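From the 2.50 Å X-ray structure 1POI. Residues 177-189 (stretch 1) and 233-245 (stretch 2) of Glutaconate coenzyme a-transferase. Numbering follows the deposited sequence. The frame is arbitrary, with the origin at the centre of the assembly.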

# COMPACT_ATOMS: atom_id res chain seq x y z
N ILE A 177 22.44 -8.15 -12.64
CA ILE A 177 21.16 -8.54 -12.02
C ILE A 177 19.93 -7.82 -12.63
O ILE A 177 20.03 -6.69 -13.14
CB ILE A 177 21.18 -8.32 -10.46
CG1 ILE A 177 21.10 -6.84 -10.12
CG2 ILE A 177 22.41 -8.95 -9.82
CD1 ILE A 177 21.28 -6.57 -8.64
N HIS A 178 18.77 -8.47 -12.55
CA HIS A 178 17.55 -7.87 -13.09
C HIS A 178 16.56 -7.51 -11.99
O HIS A 178 16.18 -8.36 -11.18
CB HIS A 178 16.90 -8.82 -14.10
CG HIS A 178 15.76 -8.20 -14.83
ND1 HIS A 178 15.94 -7.21 -15.77
CD2 HIS A 178 14.43 -8.30 -14.65
CE1 HIS A 178 14.77 -6.72 -16.12
NE2 HIS A 178 13.84 -7.36 -15.46
N ALA A 179 16.09 -6.27 -11.96
CA ALA A 179 15.17 -5.87 -10.91
C ALA A 179 13.93 -5.18 -11.47
O ALA A 179 13.92 -4.76 -12.63
CB ALA A 179 15.90 -4.96 -9.97
N GLN A 180 12.90 -5.02 -10.63
CA GLN A 180 11.66 -4.39 -11.08
C GLN A 180 11.71 -2.88 -11.20
O GLN A 180 11.06 -2.32 -12.07
CB GLN A 180 10.48 -4.81 -10.23
CG GLN A 180 10.14 -6.28 -10.34
CD GLN A 180 11.01 -7.09 -9.43
OE1 GLN A 180 11.96 -6.58 -8.86
NE2 GLN A 180 10.64 -8.33 -9.22
N GLN A 181 12.46 -2.22 -10.33
CA GLN A 181 12.57 -0.76 -10.39
C GLN A 181 13.96 -0.28 -9.96
O GLN A 181 14.61 -0.92 -9.10
CB GLN A 181 11.52 -0.09 -9.49
CG GLN A 181 10.09 -0.53 -9.68
CD GLN A 181 9.21 -0.05 -8.56
OE1 GLN A 181 9.28 -0.57 -7.44
NE2 GLN A 181 8.39 0.96 -8.84
N ALA A 182 14.39 0.83 -10.53
CA ALA A 182 15.69 1.41 -10.22
C ALA A 182 15.61 2.90 -10.52
O ALA A 182 14.71 3.34 -11.24
CB ALA A 182 16.77 0.76 -11.04
N SER A 183 16.47 3.67 -9.88
CA SER A 183 16.50 5.12 -10.08
C SER A 183 17.68 5.51 -10.98
O SER A 183 18.56 4.68 -11.28
CB SER A 183 16.63 5.83 -8.73
OG SER A 183 17.49 5.10 -7.86
N PRO A 184 17.71 6.77 -11.45
CA PRO A 184 18.85 7.13 -12.30
C PRO A 184 20.17 7.10 -11.50
O PRO A 184 21.24 7.02 -12.09
CB PRO A 184 18.49 8.53 -12.75
CG PRO A 184 17.02 8.47 -12.83
CD PRO A 184 16.68 7.80 -11.54
N ASP A 185 20.11 7.17 -10.18
CA ASP A 185 21.34 7.14 -9.41
C ASP A 185 21.75 5.75 -9.00
O ASP A 185 22.67 5.59 -8.20
CB ASP A 185 21.27 8.05 -8.18
CG ASP A 185 20.33 7.54 -7.08
OD1 ASP A 185 20.05 6.33 -6.96
OD2 ASP A 185 19.86 8.40 -6.31
N GLY A 186 21.02 4.75 -9.48
CA GLY A 186 21.39 3.38 -9.15
C GLY A 186 20.66 2.71 -8.00
O GLY A 186 20.94 1.53 -7.74
N THR A 187 19.78 3.42 -7.30
CA THR A 187 19.03 2.77 -6.22
C THR A 187 18.14 1.70 -6.88
O THR A 187 17.36 1.99 -7.81
CB THR A 187 18.18 3.75 -5.42
OG1 THR A 187 18.89 4.99 -5.24
CG2 THR A 187 17.89 3.18 -4.06
N VAL A 188 18.25 0.48 -6.36
CA VAL A 188 17.55 -0.70 -6.87
C VAL A 188 16.53 -1.34 -5.93
O VAL A 188 16.82 -1.61 -4.76
CB VAL A 188 18.58 -1.77 -7.27
CG1 VAL A 188 17.91 -3.07 -7.64
CG2 VAL A 188 19.42 -1.24 -8.40
N ARG A 189 15.35 -1.63 -6.50
CA ARG A 189 14.23 -2.26 -5.80
C ARG A 189 13.94 -3.62 -6.42
O ARG A 189 13.53 -3.69 -7.58
CB ARG A 189 12.96 -1.41 -5.98
CG ARG A 189 12.39 -0.79 -4.72
CD ARG A 189 11.23 0.14 -5.05
NE ARG A 189 11.09 1.23 -4.08
CZ ARG A 189 10.04 2.04 -3.99
NH1 ARG A 189 9.00 1.90 -4.80
NH2 ARG A 189 10.06 3.05 -3.12
N CYS A 233 26.67 1.29 -5.05
CA CYS A 233 27.12 -0.02 -5.55
C CYS A 233 26.76 -0.30 -6.99
O CYS A 233 27.17 -1.32 -7.53
CB CYS A 233 26.51 -1.13 -4.70
SG CYS A 233 26.75 -0.97 -2.93
N VAL A 234 26.03 0.60 -7.62
CA VAL A 234 25.55 0.41 -8.98
C VAL A 234 26.15 1.37 -10.01
O VAL A 234 26.09 2.59 -9.85
CB VAL A 234 24.00 0.56 -8.96
CG1 VAL A 234 23.43 0.65 -10.37
CG2 VAL A 234 23.39 -0.59 -8.18
N ASP A 235 26.68 0.81 -11.11
CA ASP A 235 27.30 1.61 -12.18
C ASP A 235 26.47 1.89 -13.41
O ASP A 235 26.50 3.01 -13.92
CB ASP A 235 28.60 0.97 -12.60
CG ASP A 235 29.54 0.87 -11.49
OD1 ASP A 235 30.07 1.95 -11.13
OD2 ASP A 235 29.69 -0.25 -10.93
N ALA A 236 25.81 0.86 -13.93
CA ALA A 236 24.94 1.01 -15.12
C ALA A 236 23.49 0.58 -14.89
O ALA A 236 23.23 -0.56 -14.45
CB ALA A 236 25.52 0.20 -16.30
N VAL A 237 22.56 1.49 -15.14
CA VAL A 237 21.12 1.24 -15.02
C VAL A 237 20.56 1.20 -16.44
O VAL A 237 20.70 2.18 -17.18
CB VAL A 237 20.36 2.35 -14.24
CG1 VAL A 237 18.87 2.14 -14.38
CG2 VAL A 237 20.70 2.30 -12.77
N VAL A 238 19.94 0.09 -16.80
CA VAL A 238 19.37 -0.08 -18.14
C VAL A 238 17.88 -0.46 -18.13
O VAL A 238 17.49 -1.45 -17.50
CB VAL A 238 20.14 -1.18 -18.94
CG1 VAL A 238 19.66 -1.23 -20.37
CG2 VAL A 238 21.65 -0.95 -18.88
N LEU A 239 17.05 0.30 -18.83
CA LEU A 239 15.61 0.00 -18.89
C LEU A 239 15.38 -1.18 -19.83
O LEU A 239 15.64 -1.07 -21.01
CB LEU A 239 14.82 1.22 -19.39
CG LEU A 239 13.29 1.17 -19.31
CD1 LEU A 239 12.83 0.64 -17.97
CD2 LEU A 239 12.68 2.56 -19.54
N ALA A 240 14.97 -2.32 -19.30
CA ALA A 240 14.73 -3.49 -20.12
C ALA A 240 13.49 -4.29 -19.69
O ALA A 240 13.60 -5.23 -18.89
CB ALA A 240 15.92 -4.38 -20.12
N PRO A 241 12.29 -3.89 -20.19
CA PRO A 241 10.99 -4.51 -19.92
C PRO A 241 11.00 -5.98 -20.29
O PRO A 241 11.35 -6.33 -21.41
CB PRO A 241 10.06 -3.73 -20.82
CG PRO A 241 10.63 -2.35 -20.73
CD PRO A 241 12.11 -2.61 -20.91
N TYR A 242 10.55 -6.82 -19.36
CA TYR A 242 10.52 -8.27 -19.52
C TYR A 242 11.93 -8.78 -19.76
O TYR A 242 12.11 -9.86 -20.34
CB TYR A 242 9.60 -8.73 -20.67
CG TYR A 242 8.17 -8.33 -20.51
CD1 TYR A 242 7.74 -7.08 -20.93
CD2 TYR A 242 7.23 -9.19 -19.90
CE1 TYR A 242 6.42 -6.65 -20.75
CE2 TYR A 242 5.89 -8.77 -19.72
CZ TYR A 242 5.51 -7.48 -20.15
OH TYR A 242 4.24 -6.97 -19.98
N GLY A 243 12.91 -8.02 -19.30
CA GLY A 243 14.30 -8.41 -19.45
C GLY A 243 14.67 -9.75 -18.85
O GLY A 243 15.77 -10.25 -19.08
N ALA A 244 13.77 -10.34 -18.07
CA ALA A 244 14.04 -11.64 -17.45
C ALA A 244 13.45 -12.74 -18.28
O ALA A 244 13.70 -13.90 -18.03
CB ALA A 244 13.47 -11.70 -16.02
N HIS A 245 12.65 -12.36 -19.27
CA HIS A 245 11.98 -13.33 -20.12
C HIS A 245 13.02 -14.23 -20.75
O HIS A 245 14.04 -13.75 -21.24
CB HIS A 245 11.15 -12.63 -21.19
CG HIS A 245 10.42 -13.57 -22.10
ND1 HIS A 245 11.07 -14.34 -23.04
CD2 HIS A 245 9.11 -13.87 -22.21
CE1 HIS A 245 10.19 -15.09 -23.69
NE2 HIS A 245 8.99 -14.82 -23.21

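No hydrogen bond crosses between these two stretches. The contact rests on packing alone, and it falls into two separate patches: one around His178, the other around Val234 and Val237.

His178 gives the larger part of its patch. Its CA-to-CB bond points toward stretch 2 and its side chain takes the t rotamer. The ring lies against the turns that follow the strand 236-239. Over one face of the ring sit Gly243 C and Ala244 N. At the ring edge, near its plane, is the carbonyl of Ala240, with His178 CE1 3.4 Å from Ala240 O. Ala244 adds its methyl, with His178 CD2 3.8 Å from Ala244 CB. Both ring nitrogens of His178 are hydrogen-bonded elsewhere in the structure. The closest approaches to stretch 2 are made by CE1 and CD2.

Gly243 lets the ring come this close. His178 CE1 is 3.8 Å from Gly243 CA. An ideal CB on Gly243 would lie 2.8 Å from His178 CE1, a clash, and 2.6 Å from Ala240 O, another. The backbone here is a type II turn from Ala240 to Gly243, closed by Gly243 N to Ala240 O at 2.9 Å. A type I turn from Tyr242 to His245 overlaps it. Ala240 O thus accepts the turn's hydrogen bond and also borders the His178 ring.

The second patch is built on valines. The CA-to-CB bonds of Val234 and Val237 point toward stretch 1. Val237 CG1 meets Ala182 CB at 4.2 Å, and Val237 CG2 is 3.5 Å from Ser183 O and 3.8 Å from Gly186 CA. Its two methyls therefore touch both the strand residue Ala182 and the turn that follows. Val234 CG2 lies 3.3 Å from Gly186 O and 4.0 Å from Val188 CG2.

Gly186 ends a type I turn that starts at Ser183, with Gly186 N bonded to Ser183 O at 3.0 Å. Its phi is 97°, where a CB would be jammed against the preceding carbonyl oxygen. That alone calls for glycine. An ideal CB would also come 3.0 Å from Val234 CB, which is tight.

Bonds within stretch 1 hold this turn in place. Ser183 N donates to Thr187 O at 2.8 Å, and Thr187 N donates to Asp185 OD1 at 2.9 Å. Thr187 OG1 also donates to Asp185 OD1, at a very short 2.5 Å. The CA-to-CB bonds of Asp185 and Thr187 point away from stretch 2, and their side chains bond to each other within stretch 1. Arg189 N donates to Gln181 O at 2.8 Å, joining the backbone before the turn to the backbone after it.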